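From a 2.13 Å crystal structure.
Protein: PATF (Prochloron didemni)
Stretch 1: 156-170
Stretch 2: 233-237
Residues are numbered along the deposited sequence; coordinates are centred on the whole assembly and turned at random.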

# COMPACT_ATOMS: atom_id res chain seq x y z
N LEU A 156 -13.96 -12.82 -3.01
CA LEU A 156 -14.30 -11.86 -1.97
C LEU A 156 -14.54 -10.47 -2.56
O LEU A 156 -15.37 -9.73 -2.06
CB LEU A 156 -13.20 -11.79 -0.90
CG LEU A 156 -12.91 -13.11 -0.18
CD1 LEU A 156 -11.73 -12.96 0.77
CD2 LEU A 156 -14.16 -13.60 0.55
N ASP A 157 -13.81 -10.13 -3.63
CA ASP A 157 -14.03 -8.86 -4.31
C ASP A 157 -15.37 -8.89 -5.02
O ASP A 157 -16.12 -7.92 -4.98
CB ASP A 157 -12.92 -8.60 -5.32
CG ASP A 157 -13.20 -7.42 -6.22
OD1 ASP A 157 -13.25 -6.27 -5.71
OD2 ASP A 157 -13.34 -7.63 -7.45
N GLY A 158 -15.65 -10.01 -5.69
CA GLY A 158 -16.90 -10.19 -6.41
C GLY A 158 -17.11 -9.30 -7.62
O GLY A 158 -18.23 -9.15 -8.09
N GLY A 159 -16.05 -8.68 -8.13
CA GLY A 159 -16.13 -7.90 -9.35
C GLY A 159 -16.29 -8.83 -10.53
O GLY A 159 -16.06 -10.02 -10.41
N ARG A 160 -16.71 -8.29 -11.66
CA ARG A 160 -16.83 -9.08 -12.90
C ARG A 160 -15.91 -8.48 -13.93
O ARG A 160 -16.10 -7.35 -14.33
CB ARG A 160 -18.26 -9.03 -13.44
CG ARG A 160 -19.30 -9.82 -12.67
CD ARG A 160 -20.69 -9.26 -12.96
NE ARG A 160 -21.63 -9.39 -11.84
CZ ARG A 160 -21.57 -8.69 -10.71
NH1 ARG A 160 -20.59 -7.80 -10.50
NH2 ARG A 160 -22.48 -8.88 -9.76
N TYR A 161 -14.93 -9.24 -14.36
CA TYR A 161 -13.91 -8.74 -15.28
C TYR A 161 -13.95 -9.51 -16.58
O TYR A 161 -14.50 -10.61 -16.63
CB TYR A 161 -12.53 -8.85 -14.62
CG TYR A 161 -12.48 -8.15 -13.27
CD1 TYR A 161 -12.23 -6.79 -13.19
CD2 TYR A 161 -12.74 -8.85 -12.09
CE1 TYR A 161 -12.22 -6.13 -11.98
CE2 TYR A 161 -12.71 -8.19 -10.85
CZ TYR A 161 -12.45 -6.83 -10.81
OH TYR A 161 -12.42 -6.14 -9.62
N SER A 162 -13.38 -8.93 -17.63
CA SER A 162 -13.27 -9.63 -18.91
C SER A 162 -12.39 -10.88 -18.77
O SER A 162 -11.66 -11.04 -17.79
CB SER A 162 -12.71 -8.70 -19.99
OG SER A 162 -11.36 -8.36 -19.77
N ASP A 163 -12.50 -11.78 -19.75
CA ASP A 163 -11.61 -12.95 -19.87
C ASP A 163 -10.14 -12.54 -19.74
O ASP A 163 -9.41 -13.10 -18.92
CB ASP A 163 -11.82 -13.64 -21.23
CG ASP A 163 -13.12 -14.42 -21.31
OD1 ASP A 163 -13.73 -14.68 -20.25
OD2 ASP A 163 -13.52 -14.80 -22.44
N GLU A 164 -9.72 -11.57 -20.56
CA GLU A 164 -8.34 -11.06 -20.55
C GLU A 164 -7.89 -10.53 -19.16
O GLU A 164 -6.81 -10.86 -18.67
CB GLU A 164 -8.21 -9.96 -21.60
CG GLU A 164 -6.79 -9.47 -21.85
CD GLU A 164 -6.72 -8.26 -22.79
OE1 GLU A 164 -7.78 -7.67 -23.12
OE2 GLU A 164 -5.60 -7.88 -23.20
N LEU A 165 -8.72 -9.70 -18.54
CA LEU A 165 -8.36 -9.14 -17.24
C LEU A 165 -8.42 -10.21 -16.14
O LEU A 165 -7.60 -10.23 -15.25
CB LEU A 165 -9.26 -7.95 -16.92
CG LEU A 165 -9.00 -7.21 -15.62
CD1 LEU A 165 -7.51 -6.88 -15.44
CD2 LEU A 165 -9.85 -5.94 -15.59
N THR A 166 -9.37 -11.13 -16.22
CA THR A 166 -9.45 -12.20 -15.24
C THR A 166 -8.16 -12.99 -15.18
O THR A 166 -7.65 -13.28 -14.09
CB THR A 166 -10.63 -13.14 -15.52
OG1 THR A 166 -11.84 -12.39 -15.47
CG2 THR A 166 -10.71 -14.28 -14.49
N ARG A 167 -7.61 -13.31 -16.35
CA ARG A 167 -6.33 -14.03 -16.43
C ARG A 167 -5.17 -13.21 -15.86
O ARG A 167 -4.32 -13.75 -15.17
CB ARG A 167 -6.02 -14.46 -17.87
CG ARG A 167 -7.04 -15.46 -18.44
CD ARG A 167 -7.03 -16.80 -17.69
NE ARG A 167 -5.76 -17.50 -17.88
CZ ARG A 167 -5.26 -18.43 -17.06
NH1 ARG A 167 -5.92 -18.79 -15.95
NH2 ARG A 167 -4.08 -18.99 -17.34
N VAL A 168 -5.14 -11.92 -16.16
CA VAL A 168 -4.13 -11.05 -15.55
C VAL A 168 -4.23 -11.12 -14.03
O VAL A 168 -3.21 -11.25 -13.34
CB VAL A 168 -4.27 -9.58 -16.02
CG1 VAL A 168 -3.32 -8.69 -15.25
CG2 VAL A 168 -4.02 -9.44 -17.53
N LEU A 169 -5.44 -11.02 -13.51
CA LEU A 169 -5.64 -11.05 -12.05
C LEU A 169 -5.31 -12.42 -11.46
O LEU A 169 -4.69 -12.52 -10.41
CB LEU A 169 -7.09 -10.66 -11.70
CG LEU A 169 -7.50 -9.27 -12.16
CD1 LEU A 169 -8.93 -8.96 -11.81
CD2 LEU A 169 -6.57 -8.21 -11.59
N LEU A 170 -5.73 -13.49 -12.14
CA LEU A 170 -5.50 -14.84 -11.62
C LEU A 170 -4.01 -15.22 -11.64
O LEU A 170 -3.54 -15.94 -10.76
CB LEU A 170 -6.31 -15.88 -12.40
CG LEU A 170 -7.81 -16.01 -12.12
CD1 LEU A 170 -8.43 -17.06 -13.05
CD2 LEU A 170 -8.06 -16.38 -10.67
N PHE A 233 -4.03 -1.76 -9.24
CA PHE A 233 -5.04 -2.34 -8.36
C PHE A 233 -6.42 -2.29 -8.98
O PHE A 233 -6.93 -1.22 -9.29
CB PHE A 233 -5.06 -1.64 -7.00
CG PHE A 233 -3.99 -2.09 -6.06
CD1 PHE A 233 -3.88 -3.42 -5.70
CD2 PHE A 233 -3.14 -1.18 -5.46
CE1 PHE A 233 -2.93 -3.82 -4.78
CE2 PHE A 233 -2.18 -1.57 -4.56
CZ PHE A 233 -2.05 -2.90 -4.23
N PHE A 234 -7.01 -3.46 -9.17
CA PHE A 234 -8.40 -3.58 -9.59
C PHE A 234 -9.31 -3.93 -8.40
O PHE A 234 -8.92 -4.64 -7.47
CB PHE A 234 -8.49 -4.67 -10.64
CG PHE A 234 -7.75 -4.33 -11.92
CD1 PHE A 234 -6.39 -4.53 -12.01
CD2 PHE A 234 -8.41 -3.77 -12.99
CE1 PHE A 234 -5.70 -4.20 -13.16
CE2 PHE A 234 -7.74 -3.43 -14.15
CZ PHE A 234 -6.38 -3.64 -14.23
N SER A 235 -10.54 -3.44 -8.45
CA SER A 235 -11.55 -3.76 -7.45
C SER A 235 -12.92 -3.58 -8.04
O SER A 235 -13.11 -2.70 -8.87
CB SER A 235 -11.43 -2.82 -6.23
OG SER A 235 -12.28 -3.22 -5.15
N LYS A 236 -13.88 -4.34 -7.54
CA LYS A 236 -15.30 -4.10 -7.83
C LYS A 236 -15.68 -2.65 -7.50
O LYS A 236 -16.62 -2.11 -8.04
CB LYS A 236 -16.19 -4.96 -6.94
CG LYS A 236 -17.64 -5.01 -7.41
CD LYS A 236 -18.45 -5.91 -6.49
CE LYS A 236 -19.89 -6.08 -6.97
NZ LYS A 236 -20.70 -4.84 -6.76
N THR A 237 -14.97 -2.06 -6.54
CA THR A 237 -15.27 -0.74 -6.04
C THR A 237 -14.67 0.35 -6.91
O THR A 237 -15.00 1.52 -6.75
CB THR A 237 -14.73 -0.63 -4.62
OG1 THR A 237 -15.55 -1.41 -3.74
CG2 THR A 237 -14.70 0.79 -4.15

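The apolar centre of the contact is the side chain of F234, which points toward the first stretch and meets two leucines on the helix that begins at D163. L165 CD1 lies over one face of the F234 ring, 3.8 Å from the ring centroid and only 17° off the ring normal, so the methyl group sits over the pi cloud in a CH-pi contact. The other methyl of the same leucine packs near the ring periphery, with L165 CD2 3.6 Å from F234 CE2. One helical turn further on, L169 approaches obliquely, its CD2 atom 3.7 Å from F234 CD1. The i to i+4 spacing brings both leucines to the same side of the helix, and both project their CA-to-CB bonds toward the second stretch.

This helix is capped at its start by S162, whose OG accepts from L165 N at 3.2 Å. The residue that closes the cap is therefore also the one that covers the F234 ring.

Y161 leads from the apolar centre to the polar edge. Its ring carbon CE1 lies 4.2 Å from F234 CB, while its hydroxyl reaches the backbone beyond: Y161 OH is 3.0 Å from S235 C, which sits at the edge of the tyrosine ring, near its plane. Y161 OH also comes within 3.1 Å of K236 N, but the angle is poor and no hydrogen bond forms. The hydroxyl instead donates to D157 OD2 at 2.8 Å.

D157 is the polar hub. Although its CA-to-CB bond points sideways, its carboxylate comes nearer to the second stretch, and OD1 accepts from K236 N at 2.7 Å with a nearly linear angle of 171°. Within its own stretch, D157 OD2 also accepts from G159 N at 3.0 Å, so the carboxylate ties the turn after the first helix to the backbone of K236.

At that turn, G158 has positive phi, a conformation that favours glycine, and G159 brings its CA to 4.2 Å from K236 CA. A CB on G159 would point toward the second stretch, lying 3.4 Å from K236 CA and clashing with Y161 OH at 2.6 Å. The extended aliphatic chain of K236 runs past the turn, with its CG 3.8 Å from G159 CA and its CD 3.6 Å from G158 O, before its end leads away.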